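Local coordinates for protein 5,10-methylenetetrahydromethanopterin reductase (Methanopyrus kandleri, PDB 1EZW) that catalyses the reversible, coenzyme F420-dependent reduction of methylene-tetrahydromethanopterin to methyl-tetrahydromethanopterin, a step of methanogenesis from CO2, at residues P16-A20 / V48-A52; I23-E27 / I55-L61; F31-W35 / Q321-G325. The contacts are given in a common frame with arbitrary orientation. Residues are numbered along the deposited sequence.

Contact 1. Residues P16-A20 / V48-A52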
loop_
_atom_site.group_PDB
_atom_site.type_symbol
_atom_site.label_atom_id
_atom_site.label_comp_id
_atom_site.label_asym_id
_atom_site.label_seq_id
_atom_site.Cartn_x
_atom_site.Cartn_y
_atom_site.Cartn_z
ATOM N N PRO A 16 3.856 -13.096 1.663
ATOM C CA PRO A 16 3.474 -12.174 0.591
ATOM C C PRO A 16 4.304 -10.903 0.477
ATOM O O PRO A 16 4.569 -10.412 -0.632
ATOM C CB PRO A 16 1.999 -11.892 0.873
ATOM C CG PRO A 16 1.513 -13.256 1.345
ATOM C CD PRO A 16 2.653 -13.656 2.338
ATOM N N THR A 17 4.680 -10.324 1.622
ATOM C CA THR A 17 5.507 -9.127 1.624
ATOM C C THR A 17 6.922 -9.423 1.095
ATOM O O THR A 17 7.571 -8.526 0.560
ATOM C CB THR A 17 5.587 -8.528 3.041
ATOM O OG1 THR A 17 5.917 -9.566 3.982
ATOM C CG2 THR A 17 4.270 -7.938 3.414
ATOM N N LYS A 18 7.427 -10.645 1.263
ATOM C CA LYS A 18 8.761 -10.964 0.726
ATOM C C LYS A 18 8.650 -11.089 -0.795
ATOM O O LYS A 18 9.493 -10.564 -1.546
ATOM C CB LYS A 18 9.270 -12.272 1.328
ATOM C CG LYS A 18 10.518 -12.865 0.633
ATOM C CD LYS A 18 11.699 -11.923 0.651
ATOM C CE LYS A 18 12.279 -11.754 2.037
ATOM N NZ LYS A 18 12.789 -13.036 2.521
ATOM N N ILE A 19 7.580 -11.746 -1.238
ATOM C CA ILE A 19 7.368 -11.917 -2.672
ATOM C C ILE A 19 7.233 -10.513 -3.292
ATOM O O ILE A 19 7.886 -10.203 -4.310
ATOM C CB ILE A 19 6.095 -12.752 -2.977
ATOM C CG1 ILE A 19 6.200 -14.193 -2.424
ATOM C CG2 ILE A 19 5.876 -12.784 -4.525
ATOM C CD1 ILE A 19 7.422 -14.997 -2.939
ATOM N N ALA A 20 6.423 -9.629 -2.690
ATOM C CA ALA A 20 6.293 -8.256 -3.209
ATOM C C ALA A 20 7.634 -7.522 -3.223
ATOM O O ALA A 20 7.969 -6.845 -4.189
ATOM C CB ALA A 20 5.256 -7.474 -2.357
ATOM N N VAL A 48 -1.407 -11.686 -3.687
ATOM C CA VAL A 48 0.010 -11.413 -3.823
ATOM C C VAL A 48 0.265 -10.370 -4.928
ATOM O O VAL A 48 1.069 -9.455 -4.737
ATOM C CB VAL A 48 0.772 -12.730 -4.132
ATOM C CG1 VAL A 48 2.266 -12.441 -4.417
ATOM C CG2 VAL A 48 0.634 -13.670 -2.939
ATOM N N LEU A 49 -0.381 -10.504 -6.090
ATOM C CA LEU A 49 -0.131 -9.496 -7.136
ATOM C C LEU A 49 -0.715 -8.121 -6.828
ATOM O O LEU A 49 -0.158 -7.118 -7.262
ATOM C CB LEU A 49 -0.635 -10.010 -8.489
ATOM C CG LEU A 49 0.207 -11.147 -9.091
ATOM C CD1 LEU A 49 -0.613 -11.737 -10.263
ATOM C CD2 LEU A 49 1.553 -10.653 -9.555
ATOM N N THR A 50 -1.812 -8.054 -6.080
ATOM C CA THR A 50 -2.349 -6.757 -5.707
ATOM C C THR A 50 -1.363 -6.097 -4.734
ATOM O O THR A 50 -1.055 -4.912 -4.853
ATOM C CB THR A 50 -3.749 -6.896 -5.070
ATOM O OG1 THR A 50 -4.648 -7.423 -6.054
ATOM C CG2 THR A 50 -4.275 -5.498 -4.683
ATOM N N LEU A 51 -0.827 -6.876 -3.805
ATOM C CA LEU A 51 0.159 -6.310 -2.869
ATOM C C LEU A 51 1.408 -5.891 -3.682
ATOM O O LEU A 51 1.965 -4.817 -3.488
ATOM C CB LEU A 51 0.561 -7.360 -1.851
ATOM C CG LEU A 51 1.579 -6.932 -0.790
ATOM C CD1 LEU A 51 1.007 -5.767 0.069
ATOM C CD2 LEU A 51 1.894 -8.144 0.052
ATOM N N ALA A 52 1.840 -6.734 -4.620
ATOM C CA ALA A 52 3.012 -6.339 -5.425
ATOM C C ALA A 52 2.715 -5.094 -6.244
ATOM O O ALA A 52 3.633 -4.243 -6.452
ATOM C CB ALA A 52 3.432 -7.519 -6.371
#
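Residues 16-20 form the first turn of helix 16-28, and 48-52 belong to helix 45-54. The short axes pass 8.9 Å apart, and their N-to-C directions diverge by 52° (crossing angle -52°). The backbones draw together along the contact: the CA atoms of Pro16 and Val48 are 5.7 Å apart, those of Ala20 and Ala52 only 4.4 Å, a spacing that small methyl side chains permit. No hydrogen bond crosses the interface; it is held by apolar packing. Leu51 points toward the other helix, laying CD2 3.8 Å from Pro16 CB and its CG 4.0 Å from Ala20 CB, so that it spans the face of the first turn. Ala20 CB also meets Ala52 CA at 4.0 Å. On the flank where Val48 lies, Ile19 CG2 packs on Val48 CG1 at 3.6 Å, and Pro16 CG approaches Val48 CG2 at 4.4 Å. Thr17 directs its CA-to-CB bond away, and its OG1 is hydrogen-bonded to His21 of the third subunit. Pro16 and Thr17 pack on Trp85 of a second subunit, and Leu51 on Val54 of that same subunit. These two helices are consecutive in the outer layer of the TIM barrel. Ile19 and Leu49 both rest on Ile36 of strand 33-36, the strand that lies between the two helices in the chain, while Leu49 also reaches strand 60-63 and helix 73-86.

Contact 2. Residues I23-E27 / I55-L61. With MG (magnesium ion), chain B.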
loop_
_atom_site.group_PDB
_atom_site.type_symbol
_atom_site.label_atom_id
_atom_site.label_comp_id
_atom_site.label_asym_id
_atom_site.label_seq_id
_atom_site.Cartn_x
_atom_site.Cartn_y
_atom_site.Cartn_z
ATOM N N ILE A 23 9.807 -8.657 -6.056
ATOM C CA ILE A 23 9.353 -8.107 -7.345
ATOM C C ILE A 23 9.813 -6.648 -7.485
ATOM O O ILE A 23 10.220 -6.226 -8.581
ATOM C CB ILE A 23 7.830 -8.234 -7.474
ATOM C CG1 ILE A 23 7.471 -9.726 -7.602
ATOM C CG2 ILE A 23 7.335 -7.490 -8.742
ATOM C CD1 ILE A 23 5.940 -10.035 -7.645
ATOM N N LYS A 24 9.769 -5.872 -6.390
ATOM C CA LYS A 24 10.294 -4.505 -6.462
ATOM C C LYS A 24 11.813 -4.541 -6.782
ATOM O O LYS A 24 12.269 -3.746 -7.603
ATOM C CB LYS A 24 10.019 -3.764 -5.130
ATOM C CG LYS A 24 10.674 -2.370 -4.997
ATOM C CD LYS A 24 10.153 -1.433 -6.078
ATOM C CE LYS A 24 10.347 0.069 -5.709
ATOM N NZ LYS A 24 11.728 0.507 -5.720
ATOM N N VAL A 25 12.578 -5.439 -6.162
ATOM C CA VAL A 25 14.016 -5.544 -6.466
ATOM C C VAL A 25 14.201 -5.868 -7.941
ATOM O O VAL A 25 15.008 -5.209 -8.622
ATOM C CB VAL A 25 14.737 -6.545 -5.574
ATOM C CG1 VAL A 25 16.252 -6.624 -5.962
ATOM C CG2 VAL A 25 14.618 -6.055 -4.096
ATOM N N ALA A 26 13.402 -6.790 -8.452
ATOM C CA ALA A 26 13.483 -7.097 -9.908
ATOM C C ALA A 26 13.181 -5.863 -10.763
ATOM O O ALA A 26 13.911 -5.548 -11.743
ATOM C CB ALA A 26 12.526 -8.248 -10.274
ATOM N N GLU A 27 12.113 -5.127 -10.445
ATOM C CA GLU A 27 11.801 -3.914 -11.197
ATOM C C GLU A 27 12.987 -2.939 -11.148
ATOM O O GLU A 27 13.365 -2.350 -12.164
ATOM C CB GLU A 27 10.595 -3.192 -10.592
ATOM C CG GLU A 27 10.267 -1.874 -11.273
ATOM C CD GLU A 27 9.011 -1.256 -10.667
ATOM O OE1 GLU A 27 9.109 -0.222 -9.970
ATOM O OE2 GLU A 27 7.947 -1.861 -10.881
ATOM N N ILE A 55 3.372 -1.966 -4.270
ATOM C CA ILE A 55 4.793 -1.792 -3.970
ATOM C C ILE A 55 5.712 -1.592 -5.172
ATOM O O ILE A 55 6.923 -1.511 -5.037
ATOM C CB ILE A 55 5.271 -3.044 -3.180
ATOM C CG1 ILE A 55 4.439 -3.180 -1.901
ATOM C CG2 ILE A 55 6.730 -2.952 -2.858
ATOM C CD1 ILE A 55 4.541 -2.012 -0.989
ATOM N N THR A 56 5.124 -1.514 -6.359
ATOM C CA THR A 56 5.902 -1.369 -7.596
ATOM C C THR A 56 5.221 -0.355 -8.482
ATOM O O THR A 56 4.091 0.007 -8.201
ATOM C CB THR A 56 6.008 -2.702 -8.396
ATOM O OG1 THR A 56 4.689 -3.195 -8.693
ATOM C CG2 THR A 56 6.744 -3.781 -7.600
ATOM N N SER A 57 5.891 0.083 -9.538
ATOM C CA SER A 57 5.319 1.063 -10.467
ATOM C C SER A 57 5.506 0.863 -11.950
ATOM O O SER A 57 4.887 1.568 -12.751
ATOM C CB SER A 57 5.825 2.464 -10.116
ATOM O OG SER A 57 5.157 2.848 -8.899
ATOM N N LYS A 58 6.404 -0.027 -12.335
ATOM C CA LYS A 58 6.725 -0.198 -13.766
ATOM C C LYS A 58 6.640 -1.620 -14.277
ATOM O O LYS A 58 6.268 -1.874 -15.444
ATOM C CB LYS A 58 8.187 0.266 -14.009
ATOM C CG LYS A 58 8.577 1.657 -13.514
ATOM C CD LYS A 58 10.130 1.855 -13.747
ATOM C CE LYS A 58 10.643 3.246 -13.333
ATOM N NZ LYS A 58 12.128 3.473 -13.455
ATOM N N ILE A 59 7.012 -2.576 -13.431
ATOM C CA ILE A 59 7.046 -3.949 -13.908
ATOM C C ILE A 59 5.639 -4.475 -14.232
ATOM O O ILE A 59 4.671 -4.142 -13.538
ATOM C CB ILE A 59 7.771 -4.843 -12.867
ATOM C CG1 ILE A 59 8.167 -6.174 -13.485
ATOM C CG2 ILE A 59 6.889 -5.040 -11.638
ATOM C CD1 ILE A 59 9.161 -6.947 -12.548
ATOM N N LYS A 60 5.532 -5.265 -15.303
ATOM C CA LYS A 60 4.230 -5.869 -15.638
ATOM C C LYS A 60 4.027 -7.037 -14.690
ATOM O O LYS A 60 4.980 -7.723 -14.284
ATOM C CB LYS A 60 4.192 -6.251 -17.110
ATOM C CG LYS A 60 4.263 -4.974 -17.963
ATOM C CD LYS A 60 4.302 -5.238 -19.489
ATOM C CE LYS A 60 5.697 -5.150 -20.042
ATOM N NZ LYS A 60 5.609 -5.001 -21.551
ATOM N N LEU A 61 2.754 -7.225 -14.308
ATOM C CA LEU A 61 2.298 -8.180 -13.266
ATOM C C LEU A 61 1.171 -9.106 -13.689
ATOM O O LEU A 61 0.185 -8.627 -14.226
ATOM C CB LEU A 61 1.705 -7.380 -12.048
ATOM C CG LEU A 61 2.240 -6.960 -10.672
ATOM C CD1 LEU A 61 3.728 -7.180 -10.549
ATOM C CD2 LEU A 61 1.874 -5.480 -10.421
HETATM MG MG MG B . 2.805 1.856 -7.925
HETATM O O HOH W 1 0.736 1.083 -6.975
HETATM O O HOH W 2 3.756 1.890 -5.717
#
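Ile23 sits at the apolar centre of this contact, where helix 16-28 of the TIM barrel meets the turn leading from helix 45-54 into strand 60-63. Its CG2 lies 3.8 Å from Ile59 CG2, 3.9 Å from Thr56 CG2 and 4.0 Å from Leu61 CD1, closing the space between helix and strand; Ala34 of the neighbouring strand 33-36 lines the same pocket. One turn on, Ala26 CB adds a looser contact with Ile59 CD1 at 4.3 Å. Lys24 borders the cluster: its CD is 3.4 Å from Ile55 O, while its amino group goes elsewhere, to Asp28 in a salt bridge and to Trp85 of the fourth subunit. The polar edge belongs to Glu27, whose extended side chain reaches into the turn and buries its carboxylate against three successive backbone amides. OE2 accepts hydrogen bonds from Ser57 N at 3.1 Å, Lys58 N at 2.8 Å and Ile59 N at 2.8 Å, with a weak one from Ser57 N to OE1 at 3.3 Å. The turn is thereby fastened to the helix, with its NH groups gathered round one charge. Thr56 O of the fourth subunit binds the same magnesium ion as Thr56 here, making the metal a bridge between subunits: Thr56 O coordinates MG at 2.3 Å, and the O atoms of two waters each lie 2.4 Å from MG.

Contact 3. Residues F31-W35 / Q321-G325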
loop_
_atom_site.group_PDB
_atom_site.type_symbol
_atom_site.label_atom_id
_atom_site.label_comp_id
_atom_site.label_asym_id
_atom_site.label_seq_id
_atom_site.Cartn_x
_atom_site.Cartn_y
_atom_site.Cartn_z
ATOM N N PHE A 31 14.059 -5.762 -14.692
ATOM C CA PHE A 31 13.133 -6.810 -15.157
ATOM C C PHE A 31 11.827 -6.123 -15.591
ATOM O O PHE A 31 11.363 -5.172 -14.947
ATOM C CB PHE A 31 12.811 -7.825 -14.034
ATOM C CG PHE A 31 13.935 -8.763 -13.723
ATOM C CD1 PHE A 31 15.130 -8.302 -13.119
ATOM C CD2 PHE A 31 13.787 -10.127 -14.000
ATOM C CE1 PHE A 31 16.143 -9.239 -12.799
ATOM C CE2 PHE A 31 14.796 -11.053 -13.685
ATOM C CZ PHE A 31 15.964 -10.605 -13.082
ATOM N N GLU A 32 11.209 -6.606 -16.675
ATOM C CA GLU A 32 9.987 -5.994 -17.178
ATOM C C GLU A 32 8.718 -6.817 -16.950
ATOM O O GLU A 32 7.604 -6.324 -17.162
ATOM C CB GLU A 32 10.150 -5.654 -18.659
ATOM C CG GLU A 32 11.162 -4.518 -18.876
ATOM C CD GLU A 32 11.421 -4.234 -20.348
ATOM O OE1 GLU A 32 10.537 -3.681 -21.024
ATOM O OE2 GLU A 32 12.513 -4.586 -20.828
ATOM N N TYR A 33 8.883 -8.065 -16.545
ATOM C CA TYR A 33 7.720 -8.909 -16.246
ATOM C C TYR A 33 7.855 -9.638 -14.946
ATOM O O TYR A 33 8.927 -10.136 -14.638
ATOM C CB TYR A 33 7.537 -10.009 -17.310
ATOM C CG TYR A 33 7.276 -9.460 -18.681
ATOM C CD1 TYR A 33 8.328 -9.012 -19.495
ATOM C CD2 TYR A 33 5.976 -9.367 -19.166
ATOM C CE1 TYR A 33 8.078 -8.486 -20.766
ATOM C CE2 TYR A 33 5.706 -8.850 -20.427
ATOM C CZ TYR A 33 6.778 -8.409 -21.225
ATOM O OH TYR A 33 6.506 -7.842 -22.450
ATOM N N ALA A 34 6.742 -9.770 -14.201
ATOM C CA ALA A 34 6.773 -10.565 -12.959
ATOM C C ALA A 34 5.533 -11.478 -13.032
ATOM O O ALA A 34 4.384 -10.990 -13.190
ATOM C CB ALA A 34 6.694 -9.639 -11.687
ATOM N N TRP A 35 5.796 -12.767 -12.914
ATOM C CA TRP A 35 4.780 -13.802 -13.012
ATOM C C TRP A 35 4.630 -14.517 -11.696
ATOM O O TRP A 35 5.610 -14.952 -11.106
ATOM C CB TRP A 35 5.191 -14.845 -14.060
ATOM C CG TRP A 35 5.415 -14.284 -15.448
ATOM C CD1 TRP A 35 6.623 -13.961 -16.051
ATOM C CD2 TRP A 35 4.404 -14.039 -16.431
ATOM N NE1 TRP A 35 6.406 -13.549 -17.340
ATOM C CE2 TRP A 35 5.054 -13.584 -17.603
ATOM C CE3 TRP A 35 3.003 -14.163 -16.437
ATOM C CZ2 TRP A 35 4.351 -13.251 -18.786
ATOM C CZ3 TRP A 35 2.304 -13.832 -17.620
ATOM C CH2 TRP A 35 2.987 -13.380 -18.774
ATOM N N GLN A 321 11.921 -13.574 -24.224
ATOM C CA GLN A 321 11.758 -13.167 -22.807
ATOM C C GLN A 321 12.389 -14.266 -21.968
ATOM O O GLN A 321 11.992 -15.418 -22.047
ATOM C CB GLN A 321 10.270 -12.997 -22.360
ATOM C CG GLN A 321 10.198 -12.656 -20.842
ATOM C CD GLN A 321 8.791 -12.435 -20.281
ATOM O OE1 GLN A 321 8.583 -12.567 -19.044
ATOM N NE2 GLN A 321 7.838 -12.064 -21.145
ATOM N N VAL A 322 13.413 -13.923 -21.187
ATOM C CA VAL A 322 14.060 -14.922 -20.344
ATOM C C VAL A 322 13.427 -14.795 -18.949
ATOM O O VAL A 322 13.591 -13.763 -18.311
ATOM C CB VAL A 322 15.560 -14.659 -20.243
ATOM C CG1 VAL A 322 16.183 -15.659 -19.304
ATOM C CG2 VAL A 322 16.193 -14.827 -21.655
ATOM N N VAL A 323 12.701 -15.814 -18.505
ATOM C CA VAL A 323 12.059 -15.717 -17.187
ATOM C C VAL A 323 12.902 -16.454 -16.181
ATOM O O VAL A 323 13.052 -17.662 -16.236
ATOM C CB VAL A 323 10.628 -16.313 -17.177
ATOM C CG1 VAL A 323 9.999 -16.085 -15.782
ATOM C CG2 VAL A 323 9.746 -15.593 -18.271
ATOM N N VAL A 324 13.423 -15.695 -15.231
ATOM C CA VAL A 324 14.257 -16.243 -14.182
ATOM C C VAL A 324 13.333 -16.899 -13.172
ATOM O O VAL A 324 12.518 -16.213 -12.549
ATOM C CB VAL A 324 15.030 -15.089 -13.516
ATOM C CG1 VAL A 324 15.723 -15.568 -12.241
ATOM C CG2 VAL A 324 16.027 -14.468 -14.527
ATOM N N GLY A 325 13.472 -18.204 -12.995
ATOM C CA GLY A 325 12.648 -18.946 -12.056
ATOM C C GLY A 325 13.482 -19.698 -11.051
ATOM O O GLY A 325 14.728 -19.708 -11.134
#
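Strands 33-36 and 321-324 are not neighbours in the parallel sheet of the TIM barrel: strand 5-10 runs between them, and the contact spans it with side chains. The short strand axes are 8.5 Å apart at closest and inclined by 47°, the turn expected across a curved barrel wall, and the CA atoms of Tyr33 and Val323, the nearest pair, are 8.1 Å apart. Gln321, at the start of the last strand, does most of the joining. Its fully extended side chain points toward strand 33-36, where OE1 accepts a hydrogen bond from Trp35 NE1 at 2.9 Å and lies 3.3 Å from Tyr33 CB. The NE2 of the same amide lies over one face of the Tyr33 ring and is hydrogen-bonded to Asp225 of strand 225-229, so both ends of the amide are used inside the barrel. The indole completes this interior cluster through edge-to-face stacks with Tyr174 and Tyr229, and Tyr33 OH is hydrogen-bonded to Lys60. Val323 faces the interior again, where its CG1 packs against Trp35 CD1 at 4.0 Å. With Val324 the contact passes to the outer side of the wall, where Phe31 brings its ring across and is also touched by Ile344. There the Phe31 ring meets Val324 with its edge, CE2 of Phe31 lying 3.7 Å from CG2 of Val324.

Along the chain the segments run 16-20, 23-27, 31-35, 48-52, 55-61 and 321-325, so the three contacts interleave. Contacts 1 and 2, with centres about 10 Å apart, share helix 16-28 and touch directly, Ala52 CB lying 3.8 Å from Ile23 CD1. Contacts 2 and 3, about 11 Å apart between centres, meet where strands 60-63 and 33-36 pair; contact 1 lies about 16 Å from contact 3, centre to centre, without touching it. Contact 1 packs the first two barrel helices together, contact 2 ties helix 16-28 to the turn and start of strand 60-63, and contact 3 links strand 33-36 to the last strand, 321-324, across strand 5-10. Contacts 1 and 2 also face other subunits.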